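Long-range contacts in pyrrolidone-carboxylate peptidase (Deinococcus radiodurans R1, PDB 5Z48), which removes the pyroglutamyl (5-oxoproline) residue from the N-terminus of peptides, as a cysteine peptidase of the C15 family: residues L45-H50 / P95-Q100; M90-P95 / L143-F148; A54-L59 / Y151-W156. All blocks are in the same frame, centred on the assembly; numbering follows the deposited sequence. Where two conformers were deposited one is given.

Contact 1: L45-H50 / P95-Q100; sequences LPVEPH and PDNAGQ. With PCA (pyroglutamic acid), chain I.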
loop_
_atom_site.group_PDB
_atom_site.type_symbol
_atom_site.label_atom_id
_atom_site.label_comp_id
_atom_site.label_asym_id
_atom_site.label_seq_id
_atom_site.Cartn_x
_atom_site.Cartn_y
_atom_site.Cartn_z
ATOM N N LEU B 45 28.297 -8.283 -6.664
ATOM C CA LEU B 45 28.798 -6.952 -6.351
ATOM C C LEU B 45 28.545 -6.579 -4.888
ATOM O O LEU B 45 27.511 -6.951 -4.303
ATOM C CB LEU B 45 28.097 -5.916 -7.239
ATOM C CG LEU B 45 28.276 -6.177 -8.757
ATOM C CD1 LEU B 45 27.462 -5.166 -9.589
ATOM C CD2 LEU B 45 29.727 -6.064 -9.198
ATOM N N PRO B 46 29.445 -5.803 -4.282
ATOM C CA PRO B 46 29.175 -5.286 -2.940
ATOM C C PRO B 46 28.160 -4.148 -2.996
ATOM O O PRO B 46 28.025 -3.449 -4.004
ATOM C CB PRO B 46 30.540 -4.769 -2.484
ATOM C CG PRO B 46 31.165 -4.290 -3.814
ATOM C CD PRO B 46 30.712 -5.314 -4.839
ATOM N N VAL B 47 27.447 -3.950 -1.877
ATOM C CA VAL B 47 26.471 -2.846 -1.786
ATOM C C VAL B 47 27.206 -1.619 -1.269
ATOM O O VAL B 47 27.037 -1.196 -0.117
ATOM C CB VAL B 47 25.268 -3.218 -0.909
ATOM C CG1 VAL B 47 24.206 -2.139 -1.002
ATOM C CG2 VAL B 47 24.635 -4.479 -1.436
ATOM N N GLU B 48 28.050 -1.053 -2.116
ATOM C CA GLU B 48 28.852 0.110 -1.784
ATOM C C GLU B 48 29.308 0.628 -3.137
ATOM O O GLU B 48 29.918 -0.156 -3.896
ATOM C CB GLU B 48 30.045 -0.270 -0.890
ATOM C CG GLU B 48 30.817 0.938 -0.317
ATOM C CD GLU B 48 31.717 1.555 -1.372
ATOM O OE1 GLU B 48 31.488 2.729 -1.729
ATOM O OE2 GLU B 48 32.633 0.835 -1.863
ATOM N N PRO B 49 29.010 1.886 -3.498
ATOM C CA PRO B 49 29.152 2.290 -4.915
ATOM C C PRO B 49 30.570 2.321 -5.441
ATOM O O PRO B 49 30.774 1.933 -6.597
ATOM C CB PRO B 49 28.528 3.694 -4.967
ATOM C CG PRO B 49 28.597 4.174 -3.511
ATOM C CD PRO B 49 28.367 2.943 -2.688
ATOM N N HIS B 50 31.549 2.757 -4.651
ATOM C CA HIS B 50 32.908 2.836 -5.184
ATOM C C HIS B 50 33.418 1.453 -5.546
ATOM O O HIS B 50 33.914 1.231 -6.661
ATOM C CB HIS B 50 33.822 3.523 -4.188
ATOM C CG HIS B 50 33.405 4.930 -3.912
ATOM N ND1 HIS B 50 33.180 5.838 -4.925
ATOM C CD2 HIS B 50 33.099 5.567 -2.757
ATOM C CE1 HIS B 50 32.800 6.990 -4.402
ATOM N NE2 HIS B 50 32.746 6.855 -3.089
ATOM N N PRO B 95 22.064 3.833 4.838
ATOM C CA PRO B 95 23.491 3.736 4.518
ATOM C C PRO B 95 23.767 2.512 3.661
ATOM O O PRO B 95 23.011 1.528 3.644
ATOM C CB PRO B 95 24.187 3.639 5.884
ATOM C CG PRO B 95 23.063 3.375 6.881
ATOM C CD PRO B 95 21.797 3.858 6.292
ATOM N N ASP B 96 24.871 2.598 2.922
ATOM C CA ASP B 96 25.357 1.433 2.198
ATOM C C ASP B 96 26.127 0.559 3.191
ATOM O O ASP B 96 26.180 0.835 4.394
ATOM C CB ASP B 96 26.171 1.873 0.972
ATOM C CG ASP B 96 27.484 2.632 1.338
ATOM O OD1 ASP B 96 28.059 2.429 2.451
ATOM O OD2 ASP B 96 27.989 3.397 0.461
ATOM N N ASN B 97 26.766 -0.504 2.712
ATOM C CA ASN B 97 27.418 -1.474 3.592
ATOM C C ASN B 97 28.748 -0.989 4.164
ATOM O O ASN B 97 29.322 -1.661 5.038
ATOM C CB ASN B 97 27.610 -2.807 2.860
ATOM C CG ASN B 97 26.358 -3.662 2.902
ATOM O OD1 ASN B 97 25.396 -3.340 3.608
ATOM N ND2 ASN B 97 26.377 -4.766 2.178
ATOM N N ALA B 98 29.204 0.199 3.747
ATOM C CA ALA B 98 30.280 0.887 4.433
ATOM C C ALA B 98 29.763 1.918 5.433
ATOM O O ALA B 98 30.578 2.609 6.057
ATOM C CB ALA B 98 31.228 1.537 3.423
ATOM N N GLY B 99 28.447 1.995 5.641
ATOM C CA GLY B 99 27.872 2.977 6.546
ATOM C C GLY B 99 27.774 4.354 5.955
ATOM O O GLY B 99 27.558 5.336 6.680
ATOM N N GLN B 100 27.945 4.460 4.658
ATOM C CA GLN B 100 28.089 5.715 3.942
ATOM C C GLN B 100 26.733 6.176 3.394
ATOM O O GLN B 100 25.861 5.366 3.077
ATOM C CB GLN B 100 29.135 5.440 2.863
ATOM C CG GLN B 100 29.526 6.414 1.843
ATOM C CD GLN B 100 29.767 7.760 2.331
ATOM O OE1 GLN B 100 28.916 8.604 2.155
ATOM N NE2 GLN B 100 30.890 7.988 3.013
HETATM N N PCA I . 19.011 -3.499 -3.684
HETATM C CA PCA I . 19.509 -2.172 -3.339
HETATM C CB PCA I . 21.043 -2.258 -3.255
HETATM C CG PCA I . 21.439 -3.727 -3.405
HETATM C CD PCA I . 20.131 -4.401 -3.730
HETATM O OE PCA I . 20.066 -5.608 -3.988
HETATM C C PCA I . 18.975 -1.129 -4.341
HETATM O O PCA I . 19.611 -0.121 -4.665
HETATM O OXT PCA I . 17.858 -1.306 -4.904
HETATM O O HOH W 1 28.626 -5.534 0.384
#

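Contact 2: M90-P95 / L143-F148; sequences MDFQIP and LYVCNF. With PCA (pyroglutamic acid), chain I.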
loop_
_atom_site.group_PDB
_atom_site.type_symbol
_atom_site.label_atom_id
_atom_site.label_comp_id
_atom_site.label_asym_id
_atom_site.label_seq_id
_atom_site.Cartn_x
_atom_site.Cartn_y
_atom_site.Cartn_z
ATOM N N MET B 90 23.299 10.111 -6.737
ATOM C CA MET B 90 23.352 9.260 -5.548
ATOM C C MET B 90 22.623 9.971 -4.410
ATOM O O MET B 90 23.062 11.039 -3.959
ATOM C CB MET B 90 24.799 8.969 -5.147
ATOM C CG MET B 90 25.587 8.377 -6.293
ATOM S SD MET B 90 27.365 8.480 -6.160
ATOM C CE MET B 90 27.784 7.242 -4.939
ATOM N N ASP B 91 21.561 9.343 -3.905
ATOM C CA ASP B 91 20.831 9.901 -2.766
ATOM C C ASP B 91 20.307 8.731 -1.958
ATOM O O ASP B 91 19.372 8.041 -2.390
ATOM C CB ASP B 91 19.700 10.831 -3.203
ATOM C CG ASP B 91 19.149 11.610 -2.037
ATOM O OD1 ASP B 91 19.736 12.625 -1.642
ATOM O OD2 ASP B 91 18.096 11.208 -1.498
ATOM N N PHE B 92 20.945 8.478 -0.810
ATOM C CA PHE B 92 20.744 7.234 -0.081
ATOM C C PHE B 92 19.791 7.466 1.075
ATOM O O PHE B 92 20.079 8.279 1.958
ATOM C CB PHE B 92 22.069 6.686 0.457
ATOM C CG PHE B 92 23.013 6.127 -0.596
ATOM C CD1 PHE B 92 22.804 6.295 -1.974
ATOM C CD2 PHE B 92 24.128 5.398 -0.170
ATOM C CE1 PHE B 92 23.699 5.759 -2.911
ATOM C CE2 PHE B 92 25.029 4.862 -1.069
ATOM C CZ PHE B 92 24.823 5.012 -2.451
ATOM N N GLN B 93 18.691 6.718 1.092
ATOM C CA GLN B 93 17.757 6.773 2.211
ATOM C C GLN B 93 18.232 5.956 3.403
ATOM O O GLN B 93 17.815 6.243 4.528
ATOM C CB GLN B 93 16.389 6.269 1.770
ATOM C CG GLN B 93 15.861 7.057 0.574
ATOM C CD GLN B 93 15.413 8.450 0.959
ATOM O OE1 GLN B 93 14.799 8.657 2.009
ATOM N NE2 GLN B 93 15.746 9.421 0.125
ATOM N N ILE B 94 19.051 4.924 3.180
ATOM C CA ILE B 94 19.718 4.133 4.217
ATOM C C ILE B 94 21.194 4.082 3.859
ATOM O O ILE B 94 21.567 4.280 2.693
ATOM C CB ILE B 94 19.150 2.694 4.315
ATOM C CG1 ILE B 94 19.173 2.019 2.928
ATOM C CG2 ILE B 94 17.728 2.699 4.875
ATOM C CD1 ILE B 94 18.940 0.494 3.004
ATOM N N PRO B 95 22.064 3.833 4.838
ATOM C CA PRO B 95 23.491 3.736 4.518
ATOM C C PRO B 95 23.767 2.512 3.661
ATOM O O PRO B 95 23.011 1.528 3.644
ATOM C CB PRO B 95 24.187 3.639 5.884
ATOM C CG PRO B 95 23.063 3.375 6.881
ATOM C CD PRO B 95 21.797 3.858 6.292
ATOM N N LEU B 143 17.739 5.808 -6.038
ATOM C CA LEU B 143 19.025 6.494 -6.213
ATOM C C LEU B 143 20.096 5.875 -5.298
ATOM O O LEU B 143 21.041 6.537 -4.897
ATOM C CB LEU B 143 18.876 8.009 -6.002
ATOM C CG LEU B 143 17.915 8.635 -7.043
ATOM C CD1 LEU B 143 17.838 10.123 -6.713
ATOM C CD2 LEU B 143 18.378 8.464 -8.493
ATOM N N TYR B 144 19.940 4.571 -4.982
ATOM C CA TYR B 144 20.863 3.828 -4.138
ATOM C C TYR B 144 21.830 3.050 -5.038
ATOM O O TYR B 144 22.128 3.502 -6.138
ATOM C CB TYR B 144 20.041 2.946 -3.192
ATOM C CG TYR B 144 20.700 2.253 -1.988
ATOM C CD1 TYR B 144 21.506 2.915 -1.049
ATOM C CD2 TYR B 144 20.417 0.921 -1.758
ATOM C CE1 TYR B 144 22.024 2.244 0.070
ATOM C CE2 TYR B 144 20.930 0.242 -0.645
ATOM C CZ TYR B 144 21.721 0.905 0.271
ATOM O OH TYR B 144 22.205 0.224 1.370
ATOM N N VAL B 145 22.341 1.913 -4.590
ATOM C CA VAL B 145 23.479 1.318 -5.303
ATOM C C VAL B 145 23.033 0.622 -6.594
ATOM O O VAL B 145 23.806 0.591 -7.567
ATOM C CB VAL B 145 24.281 0.376 -4.367
ATOM C CG1 VAL B 145 25.633 -0.046 -5.012
ATOM C CG2 VAL B 145 24.627 1.047 -3.029
ATOM N N CYS B 146 21.796 0.079 -6.667
ATOM C CA CYS B 146 21.326 -0.525 -7.919
ATOM C C CYS B 146 21.236 0.511 -9.031
ATOM O O CYS B 146 21.714 0.296 -10.141
ATOM C CB CYS B 146 19.953 -1.178 -7.717
ATOM S SG CYS B 146 20.047 -2.657 -6.615
ATOM N N ASN B 147 20.615 1.655 -8.750
ATOM C CA ASN B 147 20.624 2.711 -9.750
ATOM C C ASN B 147 22.038 3.111 -10.136
ATOM O O ASN B 147 22.333 3.334 -11.324
ATOM C CB ASN B 147 19.899 3.924 -9.192
ATOM C CG ASN B 147 19.968 5.110 -10.148
ATOM O OD1 ASN B 147 19.208 5.145 -11.138
ATOM N ND2 ASN B 147 20.861 6.048 -9.881
ATOM N N PHE B 148 22.928 3.236 -9.144
ATOM C CA PHE B 148 24.311 3.627 -9.418
ATOM C C PHE B 148 24.947 2.695 -10.443
ATOM O O PHE B 148 25.584 3.179 -11.387
ATOM C CB PHE B 148 25.120 3.667 -8.122
ATOM C CG PHE B 148 26.593 3.849 -8.341
ATOM C CD1 PHE B 148 27.427 2.733 -8.538
ATOM C CD2 PHE B 148 27.117 5.125 -8.420
ATOM C CE1 PHE B 148 28.788 2.904 -8.783
ATOM C CE2 PHE B 148 28.496 5.301 -8.655
ATOM C CZ PHE B 148 29.306 4.184 -8.850
HETATM N N PCA I . 19.011 -3.499 -3.684
HETATM C CA PCA I . 19.509 -2.172 -3.339
HETATM C CB PCA I . 21.043 -2.258 -3.255
HETATM C CG PCA I . 21.439 -3.727 -3.405
HETATM C CD PCA I . 20.131 -4.401 -3.730
HETATM O OE PCA I . 20.066 -5.608 -3.988
HETATM C C PCA I . 18.975 -1.129 -4.341
HETATM O O PCA I . 19.611 -0.121 -4.665
HETATM O OXT PCA I . 17.858 -1.306 -4.904
#

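Contact 3: A54-L59 / Y151-W156; sequences AALTRL and YHALHW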
loop_
_atom_site.group_PDB
_atom_site.type_symbol
_atom_site.label_atom_id
_atom_site.label_comp_id
_atom_site.label_asym_id
_atom_site.label_seq_id
_atom_site.Cartn_x
_atom_site.Cartn_y
_atom_site.Cartn_z
ATOM N N ALA B 54 34.036 -0.200 -9.371
ATOM C CA ALA B 54 35.342 -0.717 -9.766
ATOM C C ALA B 54 35.216 -2.166 -10.216
ATOM O O ALA B 54 35.819 -2.568 -11.224
ATOM C CB ALA B 54 36.327 -0.606 -8.614
ATOM N N ALA B 55 34.425 -2.957 -9.495
ATOM C CA ALA B 55 34.271 -4.364 -9.857
ATOM C C ALA B 55 33.539 -4.502 -11.180
ATOM O O ALA B 55 33.895 -5.360 -11.998
ATOM C CB ALA B 55 33.511 -5.115 -8.751
ATOM N N LEU B 56 32.521 -3.659 -11.400
ATOM C CA LEU B 56 31.708 -3.740 -12.611
ATOM C C LEU B 56 32.515 -3.303 -13.829
ATOM O O LEU B 56 32.445 -3.941 -14.893
ATOM C CB LEU B 56 30.439 -2.888 -12.437
ATOM C CG LEU B 56 29.438 -2.950 -13.582
ATOM C CD1 LEU B 56 29.137 -4.361 -14.027
ATOM C CD2 LEU B 56 28.112 -2.259 -13.150
ATOM N N THR B 57 33.326 -2.251 -13.674
ATOM C CA THR B 57 34.229 -1.852 -14.752
ATOM C C THR B 57 35.170 -2.984 -15.123
ATOM O O THR B 57 35.387 -3.258 -16.315
ATOM C CB THR B 57 35.023 -0.613 -14.352
ATOM O OG1 THR B 57 34.155 0.529 -14.369
ATOM C CG2 THR B 57 36.134 -0.347 -15.324
ATOM N N ARG B 58 35.746 -3.660 -14.122
ATOM C CA ARG B 58 36.634 -4.778 -14.442
ATOM C C ARG B 58 35.890 -5.881 -15.200
ATOM O O ARG B 58 36.421 -6.439 -16.170
ATOM C CB ARG B 58 37.287 -5.298 -13.160
ATOM C CG ARG B 58 38.116 -6.541 -13.325
ATOM C CD ARG B 58 38.763 -6.868 -12.004
ATOM N NE ARG B 58 40.016 -7.585 -12.183
ATOM N N LEU B 59 34.669 -6.207 -14.774
ATOM C CA LEU B 59 33.885 -7.224 -15.477
ATOM C C LEU B 59 33.581 -6.807 -16.920
ATOM O O LEU B 59 33.706 -7.617 -17.854
ATOM C CB LEU B 59 32.579 -7.500 -14.713
ATOM C CG LEU B 59 32.701 -8.258 -13.401
ATOM C CD1 LEU B 59 31.411 -8.001 -12.547
ATOM C CD2 LEU B 59 32.946 -9.756 -13.639
ATOM N N TYR B 151 23.449 3.196 -14.075
ATOM C CA TYR B 151 24.042 4.368 -14.712
ATOM C C TYR B 151 25.504 4.104 -15.054
ATOM O O TYR B 151 25.966 4.429 -16.162
ATOM C CB TYR B 151 23.894 5.589 -13.789
ATOM C CG TYR B 151 24.429 6.862 -14.388
ATOM C CD1 TYR B 151 25.791 7.171 -14.355
ATOM C CD2 TYR B 151 23.571 7.782 -14.996
ATOM C CE1 TYR B 151 26.292 8.329 -14.945
ATOM C CE2 TYR B 151 24.040 8.966 -15.564
ATOM C CZ TYR B 151 25.408 9.236 -15.550
ATOM O OH TYR B 151 25.906 10.386 -16.128
ATOM N N HIS B 152 26.261 3.560 -14.098
ATOM C CA HIS B 152 27.689 3.312 -14.316
ATOM C C HIS B 152 27.926 2.428 -15.542
ATOM O O HIS B 152 28.805 2.723 -16.375
ATOM C CB HIS B 152 28.266 2.665 -13.064
ATOM C CG HIS B 152 29.709 2.337 -13.169
ATOM N ND1 HIS B 152 30.698 3.186 -12.712
ATOM C CD2 HIS B 152 30.342 1.252 -13.673
ATOM C CE1 HIS B 152 31.881 2.630 -12.928
ATOM N NE2 HIS B 152 31.691 1.469 -13.532
ATOM N N ALA B 153 27.177 1.332 -15.664
ATOM C CA ALA B 153 27.411 0.419 -16.782
ATOM C C ALA B 153 27.034 1.069 -18.111
ATOM O O ALA B 153 27.771 0.925 -19.106
ATOM C CB ALA B 153 26.618 -0.872 -16.564
ATOM N N LEU B 154 25.894 1.768 -18.168
ATOM C CA LEU B 154 25.482 2.375 -19.433
ATOM C C LEU B 154 26.483 3.437 -19.871
ATOM O O LEU B 154 26.824 3.530 -21.055
ATOM C CB LEU B 154 24.061 2.939 -19.292
ATOM C CG LEU B 154 22.977 1.875 -19.190
ATOM C CD1 LEU B 154 21.658 2.500 -18.669
ATOM C CD2 LEU B 154 22.723 1.215 -20.565
ATOM N N HIS B 155 26.990 4.226 -18.911
ATOM C CA HIS B 155 27.983 5.256 -19.214
ATOM C C HIS B 155 29.279 4.635 -19.731
ATOM O O HIS B 155 29.827 5.092 -20.747
ATOM C CB HIS B 155 28.263 6.069 -17.949
ATOM C CG HIS B 155 29.239 7.184 -18.162
ATOM N ND1 HIS B 155 28.935 8.292 -18.921
ATOM C CD2 HIS B 155 30.493 7.380 -17.691
ATOM C CE1 HIS B 155 29.971 9.119 -18.926
ATOM N NE2 HIS B 155 30.932 8.589 -18.189
ATOM N N TRP B 156 29.789 3.613 -19.030
ATOM C CA TRP B 156 31.031 2.954 -19.442
ATOM C C TRP B 156 30.892 2.388 -20.850
ATOM O O TRP B 156 31.757 2.595 -21.711
ATOM C CB TRP B 156 31.387 1.843 -18.430
ATOM C CG TRP B 156 32.750 1.266 -18.666
ATOM C CD1 TRP B 156 33.906 1.626 -18.034
ATOM C CD2 TRP B 156 33.108 0.248 -19.617
ATOM N NE1 TRP B 156 34.961 0.893 -18.527
ATOM C CE2 TRP B 156 34.498 0.032 -19.485
ATOM C CE3 TRP B 156 32.383 -0.508 -20.557
ATOM C CZ2 TRP B 156 35.195 -0.897 -20.268
ATOM C CZ3 TRP B 156 33.068 -1.431 -21.330
ATOM C CH2 TRP B 156 34.469 -1.614 -21.188
#

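Contact 1: L45-H50 / P95-Q100
Two backbone amides grip Asp96 OD1 while its partner OD2 packs on the other segment: Ala98 N (2.8 Å) and Gln100 N reach OD1 from opposite faces of the carboxylate, each well out of its plane. The first of these bonds makes an Asx turn inside the type I beta turn Asp96-Gly99. With CG between the backbone N and the carbonyl carbon (chi1 65°), the carboxylate lies beside the side chain of Glu48, and Asp96 OD2 sits 3.2 Å from Pro49 CD. Glu48 is the N-cap of helix 49-63, its OE1 accepting from His50 N and its OE2 from Ala51 N. Asp96 OD2 is 4.2 Å from Glu48 OE1; two like charges this near would tend to raise each other's pKa, while the amide donors on both carboxylates probably ease this. Glu48 CG touches Ala98 CB (3.8 Å). The bond that joins the two backbones runs from Asn97 N to Val47 O, 2.9 Å long and nearly straight (170°). Beside it Asn97 ND2 leans over Val47 CB at 3.6 Å, donates to Pro13 O, and shares a water with Val47 N. Val47, the centre of an inverse gamma turn, turns its methyls to the ligand, CG2 coming 3.8 Å from CG of pyroglutamic acid. Just ahead of an N-capped helix, and bonded to an Asx turn, Val47 thus joins the pyroglutamate pocket.

Contact 2: M90-P95 / L143-F148
Tyr144 and Phe92 meet as a T-shaped pair beside the start of helix 145-159, which carries Cys146, the probable catalytic thiol of this C15 peptidase. Tyr144 CD1 stands over the centre of one face of Phe92, the two planes 78° apart. CG of Tyr144 is anti to the backbone N (chi1 -168°), and from there the ring runs between Phe92 and the ligand: CD2 and CE2 each lie about 3.6 Å from CB of pyroglutamic acid, while CD1 and CE1 are on the Phe92 and Ile94 side. At the helix start, Cys146 N donates to O of the bound pyroglutamic acid at 3.0 Å and 162°. The far end of the tyrosine is held by a hydrogen bond from Tyr144 OH to Pro95 O (2.7 Å), made from above the carbonyl plane, and Ile94 CG1 and CD1 pack against CZ and OH. Ile94 O, close to Tyr144 CE1, is buried without a polar partner.

In the next shell Leu143 O accepts from Asp91 N (3.0 Å) and lies at the edge of Phe92, close to CD1 and CE1. The loop 90-95 is thereby tied by its backbone just ahead of the helix. Phe92 CZ reaches Val145 CG2, and the ring makes a second edge-to-face pair with Tyr102. Further along, Met90, in the one of its two conformers given, lies beside Phe148 in what would be an oblique Met-aromatic contact. Asp91 OD1 makes salt bridges to Arg103 and to Arg122 of a neighbouring subunit, which joins the loop to that subunit; the same OD1 also accepts from the backbone N of Asp104.

Contact 3: A54-L59 / Y151-W156
The polar part of this helix pair is one hydrogen bond, 2.8 Å between Thr57 OG1 and His152 NE2, whose proton could come from either side. OG1 approaches the imidazole at its edge, in the plane of the ring, and the two side chains cross at about a right angle. CB of His152 points toward helix 49-63, and CG, anti to the backbone N (chi1 179°), continues from it. Thr57 OG1 also has a weak hydrogen bond to Gly53 O, one turn back in its own helix.

Van der Waals contacts accompany this bond. Leu56 CD2 meets Ala153 CB at 4.0 Å and also lies near His152 CD2, the leucine and histidine side chains sliding past each other in opposite directions. On the threonine, the methyl does separate work: CG2 rests 3.6 Å from Trp156 NE1 and close to CD1, approaching the indole obliquely.

The axes of the two short segments run 10.2 Å apart at their closest and cross at -38°, with the N-to-C directions roughly alike, and Leu56 and Thr57 meet His152, Ala153 and Trp156 between them. Trp156 extends the contact to Leu60 and Ser61 farther along helix 49-63 and stacks on His160. On the sheet side, Leu59 and Ala55 lie against strand 38-45 and Ala153 against Cys167 of strand 167-172, which places these neighbouring helices side by side over the central sheet.

How the contacts relate
Contacts 1 and 2 have centres 9 Å apart, share Pro95, and both touch pyroglutamic acid; the centre of contact 3 lies 15 Å and 16 Å from theirs, and its Leu56 side chain is about 12 Å from the ligand. The same two helices link all three: 49-63 begins in contact 1 and continues in contact 3, while 145-159 begins in contact 2 and continues in contact 3. Along the chain the order is 45-50, 54-59, 90-95, 95-100, 143-148, 151-156, so contact 2 is nested within the loop closed by contact 3, whereas contact 1 crosses both. The loop after strand 80-90 thus meets both helix starts beside the substrate pocket, and the helix bodies pair farther off.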